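Local coordinates for protein GlcNAc Inducible Gene 2, GIG2 (Candida albicans, PDB 6AKZ) that binds an iron(III) ion in a cupin-type fold and is probably an oxygenase of the DUF1479 family, encoded by a gene inducible by N-acetylglucosamine, at residues A[33-45]-A[211-223]. Residues are numbered along the deposited sequence; the frame is centred on the assembly and turned at random.
Sequences KQVTASWKRLLVE and KSIFEGDWENWDA
Trp218 lays its indole against helix 32-56 at Leu42, whose CD1 sits over the middle of the six-membered ring, 3.9 Å from its centroid and 11° off the normal. A branched aliphatic side chain suits this face, because its methyl can make a CH-pi contact without needing a polar partner. The opposite face is covered by the carboxylate carbon CD of Glu219, so the ring is sandwiched. The indole N-H is used as well: Trp218 NE1 donates to Ser38 O at 2.8 Å, from above the carbonyl plane, while Leu42 N takes the same oxygen from the other face in the ordinary helical bond. Leu280 of helix 278-287 touches both Leu42 and Trp218 and continues this buried side.

The short helix 211-214 ends in a Schellman motif at Gly216, whose CA lies 4.0 Å from that of Val35. Helix 32-56 thus meets this turn and the 3-10 segment 218-220, away from the iron site. With positive phi (94°) and the long helix so near, a residue without a side chain fits here. Val35 CG2 packs on Phe214 O at 3.3 Å, and a water joins Ser38 OG, Ile213 O and Trp218 N.

The outer side is polar and more open to solvent. Arg41, bent at chi3 (-63°), grips Glu219 side-on: NE meets OE2 at 2.7 Å and NH2 meets OE1 at 2.9 Å, the two planes nearly coplanar. A long, flat cation can do more: Arg41 NH2 also donates to Gly216 O (3.2 Å), and its NH1 to a water that donates to Gln34 O.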
loop_
_atom_site.group_PDB
_atom_site.type_symbol
_atom_site.label_atom_id
_atom_site.label_comp_id
_atom_site.label_asym_id
_atom_site.label_seq_id
_atom_site.Cartn_x
_atom_site.Cartn_y
_atom_site.Cartn_z
ATOM N N LYS A 33 -22.224 0.629 -23.256
ATOM C CA LYS A 33 -21.853 -0.250 -24.357
ATOM C C LYS A 33 -20.352 -0.410 -24.437
ATOM O O LYS A 33 -19.870 -1.500 -24.537
ATOM C CB LYS A 33 -22.387 0.246 -25.704
ATOM C CG LYS A 33 -23.871 -0.017 -25.897
ATOM C CD LYS A 33 -24.275 0.113 -27.366
ATOM C CE LYS A 33 -25.695 0.654 -27.547
ATOM N NZ LYS A 33 -26.695 -0.196 -26.830
ATOM N N GLN A 34 -19.652 0.719 -24.464
ATOM C CA GLN A 34 -18.186 0.819 -24.375
ATOM C C GLN A 34 -17.546 0.091 -23.174
ATOM O O GLN A 34 -16.483 -0.513 -23.341
ATOM C CB GLN A 34 -17.804 2.290 -24.276
ATOM C CG GLN A 34 -17.710 3.013 -25.617
ATOM C CD GLN A 34 -17.608 4.532 -25.446
ATOM O OE1 GLN A 34 -17.831 5.083 -24.359
ATOM N NE2 GLN A 34 -17.241 5.209 -26.521
ATOM N N VAL A 35 -18.137 0.225 -21.998
ATOM C CA VAL A 35 -17.665 -0.484 -20.812
ATOM C C VAL A 35 -17.782 -2.022 -21.006
ATOM O O VAL A 35 -16.815 -2.759 -20.809
ATOM C CB VAL A 35 -18.392 -0.078 -19.531
ATOM C CG1 VAL A 35 -17.898 -0.973 -18.408
ATOM C CG2 VAL A 35 -18.121 1.416 -19.210
ATOM N N THR A 36 -18.980 -2.481 -21.394
ATOM C CA THR A 36 -19.164 -3.859 -21.795
ATOM C C THR A 36 -18.151 -4.345 -22.831
ATOM O O THR A 36 -17.587 -5.402 -22.620
ATOM C CB THR A 36 -20.600 -4.048 -22.317
ATOM O OG1 THR A 36 -21.495 -3.601 -21.294
ATOM C CG2 THR A 36 -20.856 -5.537 -22.639
ATOM N N ALA A 37 -17.889 -3.614 -23.909
ATOM C CA ALA A 37 -16.889 -4.069 -24.848
ATOM C C ALA A 37 -15.530 -4.183 -24.186
ATOM O O ALA A 37 -14.800 -5.145 -24.460
ATOM C CB ALA A 37 -16.781 -3.180 -26.046
ATOM N N SER A 38 -15.251 -3.225 -23.294
ATOM C CA SER A 38 -13.929 -3.125 -22.643
ATOM C C SER A 38 -13.699 -4.332 -21.693
ATOM O O SER A 38 -12.554 -4.784 -21.551
ATOM C CB SER A 38 -13.789 -1.790 -21.896
ATOM O OG SER A 38 -14.425 -1.803 -20.621
ATOM N N TRP A 39 -14.759 -4.768 -21.021
ATOM C CA TRP A 39 -14.760 -5.939 -20.155
ATOM C C TRP A 39 -14.451 -7.217 -20.901
ATOM O O TRP A 39 -13.688 -8.070 -20.437
ATOM C CB TRP A 39 -16.101 -6.100 -19.451
ATOM C CG TRP A 39 -16.215 -7.426 -18.637
ATOM C CD1 TRP A 39 -16.806 -8.608 -19.038
ATOM C CD2 TRP A 39 -15.704 -7.678 -17.305
ATOM N NE1 TRP A 39 -16.726 -9.550 -18.024
ATOM C CE2 TRP A 39 -16.032 -9.012 -16.966
ATOM C CE3 TRP A 39 -14.970 -6.919 -16.384
ATOM C CZ2 TRP A 39 -15.688 -9.577 -15.735
ATOM C CZ3 TRP A 39 -14.678 -7.490 -15.144
ATOM C CH2 TRP A 39 -15.012 -8.793 -14.835
ATOM N N LYS A 40 -15.016 -7.338 -22.107
ATOM C CA LYS A 40 -14.673 -8.451 -22.968
ATOM C C LYS A 40 -13.202 -8.446 -23.459
ATOM O O LYS A 40 -12.538 -9.474 -23.406
ATOM C CB LYS A 40 -15.658 -8.434 -24.119
ATOM C CG LYS A 40 -17.029 -8.824 -23.611
ATOM C CD LYS A 40 -18.063 -8.661 -24.702
ATOM C CE LYS A 40 -19.421 -8.902 -24.095
ATOM N NZ LYS A 40 -20.392 -8.647 -25.213
ATOM N N ARG A 41 -12.715 -7.321 -23.931
ATOM C CA ARG A 41 -11.273 -7.139 -24.258
ATOM C C ARG A 41 -10.368 -7.505 -23.023
ATOM O O ARG A 41 -9.312 -8.122 -23.176
ATOM C CB ARG A 41 -10.925 -5.723 -24.636
ATOM C CG ARG A 41 -11.662 -5.150 -25.842
ATOM C CD ARG A 41 -10.905 -3.948 -26.430
ATOM N NE ARG A 41 -10.810 -2.839 -25.466
ATOM C CZ ARG A 41 -11.717 -1.896 -25.292
ATOM N NH1 ARG A 41 -12.852 -1.892 -26.022
ATOM N NH2 ARG A 41 -11.500 -0.948 -24.387
ATOM N N LEU A 42 -10.785 -7.062 -21.857
ATOM C CA LEU A 42 -10.038 -7.269 -20.630
ATOM C C LEU A 42 -9.823 -8.773 -20.317
ATOM O O LEU A 42 -8.697 -9.204 -20.057
ATOM C CB LEU A 42 -10.711 -6.587 -19.453
ATOM C CG LEU A 42 -10.080 -6.857 -18.082
ATOM C CD1 LEU A 42 -8.647 -6.268 -18.047
ATOM C CD2 LEU A 42 -10.909 -6.264 -16.998
ATOM N N LEU A 43 -10.908 -9.537 -20.354
ATOM C CA LEU A 43 -10.838 -10.936 -20.112
ATOM C C LEU A 43 -9.963 -11.682 -21.082
ATOM O O LEU A 43 -9.208 -12.570 -20.652
ATOM C CB LEU A 43 -12.243 -11.540 -20.056
ATOM C CG LEU A 43 -13.171 -11.171 -18.919
ATOM C CD1 LEU A 43 -14.419 -12.038 -19.002
ATOM C CD2 LEU A 43 -12.581 -11.268 -17.508
ATOM N N VAL A 44 -9.948 -11.255 -22.339
ATOM C CA VAL A 44 -9.130 -11.884 -23.331
ATOM C C VAL A 44 -7.657 -11.633 -22.948
ATOM O O VAL A 44 -6.915 -12.568 -22.848
ATOM C CB VAL A 44 -9.453 -11.362 -24.742
ATOM C CG1 VAL A 44 -8.388 -11.806 -25.745
ATOM C CG2 VAL A 44 -10.873 -11.808 -25.140
ATOM N N GLU A 45 -7.325 -10.383 -22.603
ATOM C CA GLU A 45 -5.945 -9.991 -22.192
ATOM C C GLU A 45 -5.539 -10.691 -20.899
ATOM O O GLU A 45 -4.353 -11.105 -20.780
ATOM C CB GLU A 45 -5.749 -8.485 -22.008
ATOM C CG GLU A 45 -5.823 -7.707 -23.320
ATOM C CD GLU A 45 -4.978 -8.340 -24.420
ATOM O OE1 GLU A 45 -3.731 -8.362 -24.244
ATOM O OE2 GLU A 45 -5.557 -8.904 -25.391
ATOM N N LYS A 211 -11.564 6.570 -13.145
ATOM C CA LYS A 211 -12.433 7.071 -14.194
ATOM C C LYS A 211 -12.239 6.400 -15.561
ATOM O O LYS A 211 -13.205 6.059 -16.191
ATOM C CB LYS A 211 -12.184 8.559 -14.351
ATOM C CG LYS A 211 -13.169 9.260 -15.282
ATOM C CD LYS A 211 -13.224 10.737 -14.884
ATOM C CE LYS A 211 -14.379 11.478 -15.509
ATOM N NZ LYS A 211 -14.044 11.717 -16.946
ATOM N N SER A 212 -10.995 6.214 -15.999
ATOM C CA SER A 212 -10.684 5.613 -17.315
ATOM C C SER A 212 -11.287 4.220 -17.426
ATOM O O SER A 212 -11.812 3.865 -18.461
ATOM C CB SER A 212 -9.174 5.523 -17.545
ATOM O OG SER A 212 -8.609 6.797 -17.837
ATOM N N ILE A 213 -11.299 3.484 -16.321
ATOM C CA ILE A 213 -11.905 2.166 -16.319
ATOM C C ILE A 213 -13.443 2.270 -16.444
ATOM O O ILE A 213 -14.056 1.544 -17.213
ATOM C CB ILE A 213 -11.493 1.432 -15.060
ATOM C CG1 ILE A 213 -9.958 1.245 -15.031
ATOM C CG2 ILE A 213 -12.284 0.145 -14.881
ATOM C CD1 ILE A 213 -9.486 0.662 -13.714
ATOM N N PHE A 214 -14.053 3.146 -15.682
ATOM C CA PHE A 214 -15.493 3.304 -15.709
ATOM C C PHE A 214 -16.025 3.918 -16.997
ATOM O O PHE A 214 -17.254 3.931 -17.231
ATOM C CB PHE A 214 -15.906 4.158 -14.559
ATOM C CG PHE A 214 -15.686 3.502 -13.213
ATOM C CD1 PHE A 214 -16.038 2.205 -12.990
ATOM C CD2 PHE A 214 -15.091 4.219 -12.176
ATOM C CE1 PHE A 214 -15.882 1.631 -11.707
ATOM C CE2 PHE A 214 -14.930 3.673 -10.943
ATOM C CZ PHE A 214 -15.324 2.385 -10.676
ATOM N N GLU A 215 -15.133 4.452 -17.814
ATOM C CA GLU A 215 -15.542 4.990 -19.120
ATOM C C GLU A 215 -15.322 4.051 -20.291
ATOM O O GLU A 215 -15.640 4.424 -21.405
ATOM C CB GLU A 215 -14.761 6.252 -19.404
ATOM C CG GLU A 215 -15.220 7.396 -18.542
ATOM C CD GLU A 215 -14.445 8.666 -18.830
ATOM O OE1 GLU A 215 -13.312 8.558 -19.337
ATOM O OE2 GLU A 215 -14.979 9.747 -18.493
ATOM N N GLY A 216 -14.737 2.878 -20.045
ATOM C CA GLY A 216 -14.509 1.889 -21.041
ATOM C C GLY A 216 -13.163 1.943 -21.679
ATOM O O GLY A 216 -12.968 1.355 -22.708
ATOM N N ASP A 217 -12.195 2.563 -21.005
ATOM C CA ASP A 217 -10.871 2.797 -21.537
ATOM C C ASP A 217 -9.823 2.376 -20.439
ATOM O O ASP A 217 -8.859 3.078 -20.227
ATOM C CB ASP A 217 -10.756 4.320 -21.813
ATOM C CG ASP A 217 -9.500 4.735 -22.532
ATOM O OD1 ASP A 217 -8.871 3.932 -23.269
ATOM O OD2 ASP A 217 -9.114 5.944 -22.376
ATOM N N TRP A 218 -10.038 1.209 -19.818
ATOM C CA TRP A 218 -9.049 0.628 -18.899
ATOM C C TRP A 218 -7.648 0.631 -19.426
ATOM O O TRP A 218 -6.682 0.801 -18.659
ATOM C CB TRP A 218 -9.462 -0.767 -18.390
ATOM C CG TRP A 218 -9.455 -1.839 -19.385
ATOM C CD1 TRP A 218 -10.583 -2.364 -20.038
ATOM C CD2 TRP A 218 -8.336 -2.564 -19.877
ATOM N NE1 TRP A 218 -10.206 -3.332 -20.913
ATOM C CE2 TRP A 218 -8.837 -3.507 -20.828
ATOM C CE3 TRP A 218 -6.956 -2.539 -19.618
ATOM C CZ2 TRP A 218 -8.023 -4.380 -21.492
ATOM C CZ3 TRP A 218 -6.154 -3.433 -20.279
ATOM C CH2 TRP A 218 -6.674 -4.368 -21.190
ATOM N N GLU A 219 -7.460 0.521 -20.742
ATOM C CA GLU A 219 -6.137 0.423 -21.294
ATOM C C GLU A 219 -5.318 1.644 -21.016
ATOM O O GLU A 219 -4.078 1.570 -20.996
ATOM C CB GLU A 219 -6.174 0.223 -22.824
ATOM C CG GLU A 219 -6.635 -1.134 -23.268
ATOM C CD GLU A 219 -8.163 -1.240 -23.475
ATOM O OE1 GLU A 219 -8.971 -0.348 -23.023
ATOM O OE2 GLU A 219 -8.527 -2.283 -24.083
ATOM N N ASN A 220 -5.979 2.770 -20.826
ATOM C CA ASN A 220 -5.272 3.993 -20.538
ATOM C C ASN A 220 -5.222 4.392 -19.040
ATOM O O ASN A 220 -4.831 5.538 -18.726
ATOM C CB ASN A 220 -5.861 5.077 -21.393
ATOM C CG ASN A 220 -5.418 4.897 -22.818
ATOM O OD1 ASN A 220 -4.221 4.845 -23.127
ATOM N ND2 ASN A 220 -6.347 4.743 -23.663
ATOM N N TRP A 221 -5.674 3.510 -18.154
ATOM C CA TRP A 221 -5.550 3.773 -16.697
ATOM C C TRP A 221 -4.065 3.845 -16.285
ATOM O O TRP A 221 -3.300 2.947 -16.631
ATOM C CB TRP A 221 -6.274 2.728 -15.878
ATOM C CG TRP A 221 -6.312 3.048 -14.439
ATOM C CD1 TRP A 221 -6.874 4.146 -13.859
ATOM C CD2 TRP A 221 -5.655 2.325 -13.386
ATOM N NE1 TRP A 221 -6.608 4.138 -12.510
ATOM C CE2 TRP A 221 -5.867 3.026 -12.201
ATOM C CE3 TRP A 221 -4.878 1.158 -13.344
ATOM C CZ2 TRP A 221 -5.402 2.561 -10.962
ATOM C CZ3 TRP A 221 -4.355 0.741 -12.129
ATOM C CH2 TRP A 221 -4.657 1.418 -10.948
ATOM N N ASP A 222 -3.723 4.905 -15.584
ATOM C CA ASP A 222 -2.375 5.211 -15.142
ATOM C C ASP A 222 -2.442 5.125 -13.607
ATOM O O ASP A 222 -2.889 6.040 -12.921
ATOM C CB ASP A 222 -1.944 6.610 -15.587
ATOM C CG ASP A 222 -0.447 6.842 -15.360
ATOM O OD1 ASP A 222 0.129 6.151 -14.489
ATOM O OD2 ASP A 222 0.096 7.700 -16.073
ATOM N N ALA A 223 -1.853 4.061 -13.099
ATOM C CA ALA A 223 -1.750 3.827 -11.617
ATOM C C ALA A 223 -0.821 4.746 -10.829
ATOM O O ALA A 223 -0.827 4.732 -9.580
ATOM C CB ALA A 223 -1.304 2.376 -11.398
HETATM O O HOH W 1 -14.910 0.182 -25.259
HETATM O O HOH W 2 -12.727 -0.105 -19.036
#